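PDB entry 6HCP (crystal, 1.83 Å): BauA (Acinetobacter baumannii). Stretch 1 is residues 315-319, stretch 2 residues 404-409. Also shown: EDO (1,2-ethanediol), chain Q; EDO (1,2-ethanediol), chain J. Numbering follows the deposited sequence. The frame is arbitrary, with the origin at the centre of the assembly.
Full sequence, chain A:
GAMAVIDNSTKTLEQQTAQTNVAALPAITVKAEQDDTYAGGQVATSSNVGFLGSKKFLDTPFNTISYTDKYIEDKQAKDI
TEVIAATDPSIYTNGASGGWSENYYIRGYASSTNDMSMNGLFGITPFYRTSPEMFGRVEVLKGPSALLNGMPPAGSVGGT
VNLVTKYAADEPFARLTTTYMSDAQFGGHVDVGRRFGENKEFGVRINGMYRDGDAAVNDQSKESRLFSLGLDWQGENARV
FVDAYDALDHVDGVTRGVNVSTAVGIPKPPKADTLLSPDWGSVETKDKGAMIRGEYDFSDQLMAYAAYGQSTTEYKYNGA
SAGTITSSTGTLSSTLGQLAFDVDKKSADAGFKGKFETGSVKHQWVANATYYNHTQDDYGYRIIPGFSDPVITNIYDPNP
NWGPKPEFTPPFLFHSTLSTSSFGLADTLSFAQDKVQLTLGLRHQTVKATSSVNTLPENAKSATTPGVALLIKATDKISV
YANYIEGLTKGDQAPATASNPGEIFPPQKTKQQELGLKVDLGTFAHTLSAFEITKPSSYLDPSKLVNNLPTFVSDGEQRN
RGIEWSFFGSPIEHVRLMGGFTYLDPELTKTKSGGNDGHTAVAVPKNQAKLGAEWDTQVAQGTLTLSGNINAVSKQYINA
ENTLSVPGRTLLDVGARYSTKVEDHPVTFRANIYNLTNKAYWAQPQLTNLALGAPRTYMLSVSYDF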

ATOM      1  N   TYR A 315       0.068 -35.100 -15.660  1.00 29.83           N
ATOM      2  CA  TYR A 315      -0.783 -33.953 -15.434  1.00 25.68           C
ATOM      3  C   TYR A 315      -2.098 -34.420 -14.836  1.00 25.75           C
ATOM      4  O   TYR A 315      -2.733 -35.314 -15.381  1.00 26.44           O
ATOM      5  N   LYS A 316      -2.581 -33.672 -13.839  1.00 27.31           N
ATOM      6  CA  LYS A 316      -3.879 -33.915 -13.239  1.00 28.03           C
ATOM      7  C   LYS A 316      -4.560 -32.585 -12.907  1.00 26.97           C
ATOM      8  O   LYS A 316      -3.930 -31.679 -12.383  1.00 26.40           O
ATOM      9  N   TYR A 317      -5.854 -32.500 -13.211  1.00 26.64           N
ATOM     10  CA  TYR A 317      -6.639 -31.294 -13.003  1.00 26.68           C
ATOM     11  C   TYR A 317      -8.028 -31.693 -12.517  1.00 29.71           C
ATOM     12  O   TYR A 317      -8.725 -32.459 -13.163  1.00 27.73           O
ATOM     13  N   ASN A 318      -8.442 -31.082 -11.406  1.00 24.91           N
ATOM     14  CA  ASN A 318      -9.780 -31.267 -10.842  1.00 25.27           C
ATOM     15  C   ASN A 318     -10.331 -29.883 -10.495  1.00 27.05           C
ATOM     16  O   ASN A 318      -9.770 -29.207  -9.650  1.00 29.88           O
ATOM     17  N   GLY A 319     -11.384 -29.450 -11.175  1.00 26.47           N
ATOM     18  CA  GLY A 319     -11.866 -28.097 -10.989  1.00 27.17           C
ATOM     19  C   GLY A 319     -12.926 -27.713 -11.988  1.00 25.68           C
ATOM     20  O   GLY A 319     -13.691 -28.559 -12.462  1.00 30.45           O
ATOM     21  N   PRO A 404     -18.943 -29.204  -2.558  1.00 36.10           N
ATOM     22  CA  PRO A 404     -17.928 -30.183  -2.192  1.00 39.61           C
ATOM     23  C   PRO A 404     -16.950 -30.475  -3.348  1.00 39.81           C
ATOM     24  O   PRO A 404     -17.261 -30.236  -4.521  1.00 40.11           O
ATOM     25  N   LYS A 405     -15.739 -30.888  -2.976  1.00 36.65           N
ATOM     26  CA  LYS A 405     -14.718 -31.291  -3.889  1.00 38.60           C
ATOM     27  C   LYS A 405     -15.004 -32.704  -4.387  1.00 44.76           C
ATOM     28  O   LYS A 405     -14.994 -33.641  -3.606  1.00 40.13           O
ATOM     29  N   PRO A 406     -15.175 -32.927  -5.704  1.00 38.82           N
ATOM     30  CA  PRO A 406     -15.384 -34.282  -6.205  1.00 35.25           C
ATOM     31  C   PRO A 406     -14.102 -35.102  -6.045  1.00 36.41           C
ATOM     32  O   PRO A 406     -12.989 -34.582  -6.148  1.00 38.83           O
ATOM     33  N   GLU A 407     -14.269 -36.388  -5.739  1.00 34.50           N
ATOM     34  CA  GLU A 407     -13.170 -37.302  -5.737  1.00 32.97           C
ATOM     35  C   GLU A 407     -12.582 -37.361  -7.157  1.00 29.76           C
ATOM     36  O   GLU A 407     -13.312 -37.251  -8.130  1.00 34.12           O
ATOM     37  N   PHE A 408     -11.288 -37.651  -7.249  1.00 36.96           N
ATOM     38  CA  PHE A 408     -10.588 -37.617  -8.524  1.00 39.65           C
ATOM     39  C   PHE A 408     -10.432 -39.042  -9.058  1.00 36.16           C
ATOM     40  O   PHE A 408      -9.503 -39.735  -8.676  1.00 39.13           O
ATOM     41  N   THR A 409     -11.295 -39.420 -10.008  1.00 38.15           N
ATOM     42  CA  THR A 409     -11.297 -40.768 -10.613  1.00 46.10           C
ATOM     43  C   THR A 409     -11.604 -40.698 -12.110  1.00 40.73           C
ATOM     44  O   THR A 409     -12.509 -41.370 -12.597  1.00 39.60           O
TER

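Two residues dominate the 275 Å² buried between the stretches: Phe-408, with 98 Å² covered, and Asn-318, with 89 Å². Their CA atoms, 6.8 Å apart, mark the closest register, and each CA-to-CB bond points toward the opposing stretch.

Asn-318 (chi1 t, -174°; chi2 23°) supplies the one hydrogen bond across the contact: its ND2 donates to the backbone O of Pro-406 at 3.0 Å, with an N-H...O angle of 161°, close to linear. The strand is thereby tied to a segment that has no regular secondary structure of its own. The amide's OD1, hydrogen-bonded elsewhere in the structure, lies 3.8 Å from CG of Pro-406, a packing contact with the proline ring.

Phe-408 (chi1 t, -171°; chi2 72°) lays its ring along the strand. CD1 approaches CB of Asn-318 at 3.7 Å and CZ approaches CB of Lys-316 at 3.9 Å, both obliquely, while CE1 meets the backbone O of Tyr-317 at 3.3 Å, with that oxygen near the ring plane at its edge. Lys-316 (chi1 m) starts toward the contact, but its end leads away; Tyr-317 (chi1 t) points away.

At the periphery, 1,2-ethanediol of chain Q donates from O1 to O of Glu-407 at 2.8 Å.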

ATOM      1  CB  TYR A 315      -1.054 -33.205 -16.737  1.00 27.63           C
ATOM      2  CG  TYR A 315      -1.967 -32.014 -16.615  1.00 25.79           C
ATOM      3  CD1 TYR A 315      -1.484 -30.758 -16.265  1.00 26.27           C
ATOM      4  CD2 TYR A 315      -3.303 -32.111 -16.951  1.00 25.13           C
ATOM      5  CE1 TYR A 315      -2.324 -29.655 -16.208  1.00 25.13           C
ATOM      6  CE2 TYR A 315      -4.154 -31.016 -16.902  1.00 26.78           C
ATOM      7  CZ  TYR A 315      -3.668 -29.785 -16.504  1.00 25.63           C
ATOM      8  OH  TYR A 315      -4.510 -28.709 -16.479  1.00 25.93           O
ATOM      9  CB  LYS A 316      -3.710 -34.732 -11.952  1.00 28.85           C
ATOM     10  CG  LYS A 316      -3.165 -36.145 -12.137  1.00 28.81           C
ATOM     11  CD  LYS A 316      -2.964 -36.841 -10.788  1.00 34.58           C
ATOM     12  CE  LYS A 316      -2.694 -38.323 -10.909  1.00 43.77           C
ATOM     13  NZ  LYS A 316      -1.488 -38.556 -11.724  1.00 43.52           N
ATOM     14  CB  TYR A 317      -6.752 -30.463 -14.288  1.00 26.40           C
ATOM     15  CG  TYR A 317      -7.590 -29.221 -14.143  1.00 26.40           C
ATOM     16  CD1 TYR A 317      -8.968 -29.278 -14.206  1.00 28.47           C
ATOM     17  CD2 TYR A 317      -7.002 -27.972 -14.067  1.00 26.10           C
ATOM     18  CE1 TYR A 317      -9.746 -28.135 -14.115  1.00 27.20           C
ATOM     19  CE2 TYR A 317      -7.764 -26.823 -13.940  1.00 24.24           C
ATOM     20  CZ  TYR A 317      -9.141 -26.900 -13.942  1.00 24.05           C
ATOM     21  OH  TYR A 317      -9.915 -25.766 -13.870  1.00 25.64           O
ATOM     22  CB  ASN A 318      -9.693 -32.130  -9.584  1.00 27.97           C
ATOM     23  CG  ASN A 318     -11.026 -32.511  -8.979  1.00 29.34           C
ATOM     24  OD1 ASN A 318     -12.046 -32.510  -9.661  1.00 30.54           O
ATOM     25  ND2 ASN A 318     -10.963 -33.092  -7.793  1.00 32.64           N
ATOM     26  CB  PRO A 404     -18.756 -31.418  -1.813  1.00 44.52           C
ATOM     27  CG  PRO A 404     -20.074 -31.262  -2.549  1.00 43.11           C
ATOM     28  CD  PRO A 404     -20.264 -29.787  -2.833  1.00 43.27           C
ATOM     29  CB  LYS A 405     -13.373 -31.266  -3.177  1.00 39.21           C
ATOM     30  CG  LYS A 405     -12.173 -31.603  -4.047  1.00 43.79           C
ATOM     31  CD  LYS A 405     -10.958 -31.926  -3.219  1.00 51.90           C
ATOM     32  CE  LYS A 405      -9.667 -31.482  -3.861  1.00 68.00           C
ATOM     33  NZ  LYS A 405      -8.565 -31.410  -2.871  1.00 91.16           N
ATOM     34  CB  PRO A 406     -15.790 -34.118  -7.675  1.00 40.01           C
ATOM     35  CG  PRO A 406     -15.469 -32.675  -8.037  1.00 39.90           C
ATOM     36  CD  PRO A 406     -15.309 -31.900  -6.746  1.00 40.10           C
ATOM     37  CB  GLU A 407     -13.652 -38.683  -5.293  1.00 48.33           C
ATOM     38  CG  GLU A 407     -12.585 -39.464  -4.563  1.00 67.51           C
ATOM     39  CD  GLU A 407     -12.912 -40.939  -4.437  1.00 85.48           C
ATOM     40  OE1 GLU A 407     -14.114 -41.259  -4.335  1.00 66.69           O
ATOM     41  OE2 GLU A 407     -11.978 -41.763  -4.541  1.00 78.00           O
ATOM     42  CB  PHE A 408      -9.252 -36.899  -8.366  1.00 35.02           C
ATOM     43  CG  PHE A 408      -8.551 -36.616  -9.671  1.00 35.75           C
ATOM     44  CD1 PHE A 408      -9.033 -35.643 -10.532  1.00 33.01           C
ATOM     45  CD2 PHE A 408      -7.429 -37.340 -10.046  1.00 38.28           C
ATOM     46  CE1 PHE A 408      -8.416 -35.415 -11.754  1.00 34.17           C
ATOM     47  CE2 PHE A 408      -6.824 -37.122 -11.276  1.00 38.31           C
ATOM     48  CZ  PHE A 408      -7.300 -36.140 -12.113  1.00 33.17           C
ATOM     49  CB  THR A 409     -12.371 -41.653  -9.955  1.00 49.25           C
ATOM     50  OG1 THR A 409     -13.624 -40.981 -10.134  1.00 46.11           O
ATOM     51  CG2 THR A 409     -12.106 -41.902  -8.488  1.00 51.37           C
TER
HETATM   52  C1  EDO Q 814     -16.430 -38.505  -9.267  1.00 63.22           C
HETATM   53  O1  EDO Q 814     -15.335 -39.081  -8.563  1.00 56.67           O
HETATM   54  C2  EDO Q 814     -17.739 -39.035  -8.708  1.00 63.42           C
HETATM   55  O2  EDO Q 814     -18.168 -38.178  -7.648  1.00 82.86           O
HETATM   56  C1  EDO J 807      -5.347 -28.916 -20.684  1.00 47.72           C
HETATM   57  O1  EDO J 807      -6.059 -29.078 -21.912  1.00 50.00           O
HETATM   58  C2  EDO J 807      -6.109 -27.908 -19.841  1.00 44.60           C
HETATM   59  O2  EDO J 807      -6.501 -28.463 -18.578  1.00 59.11           O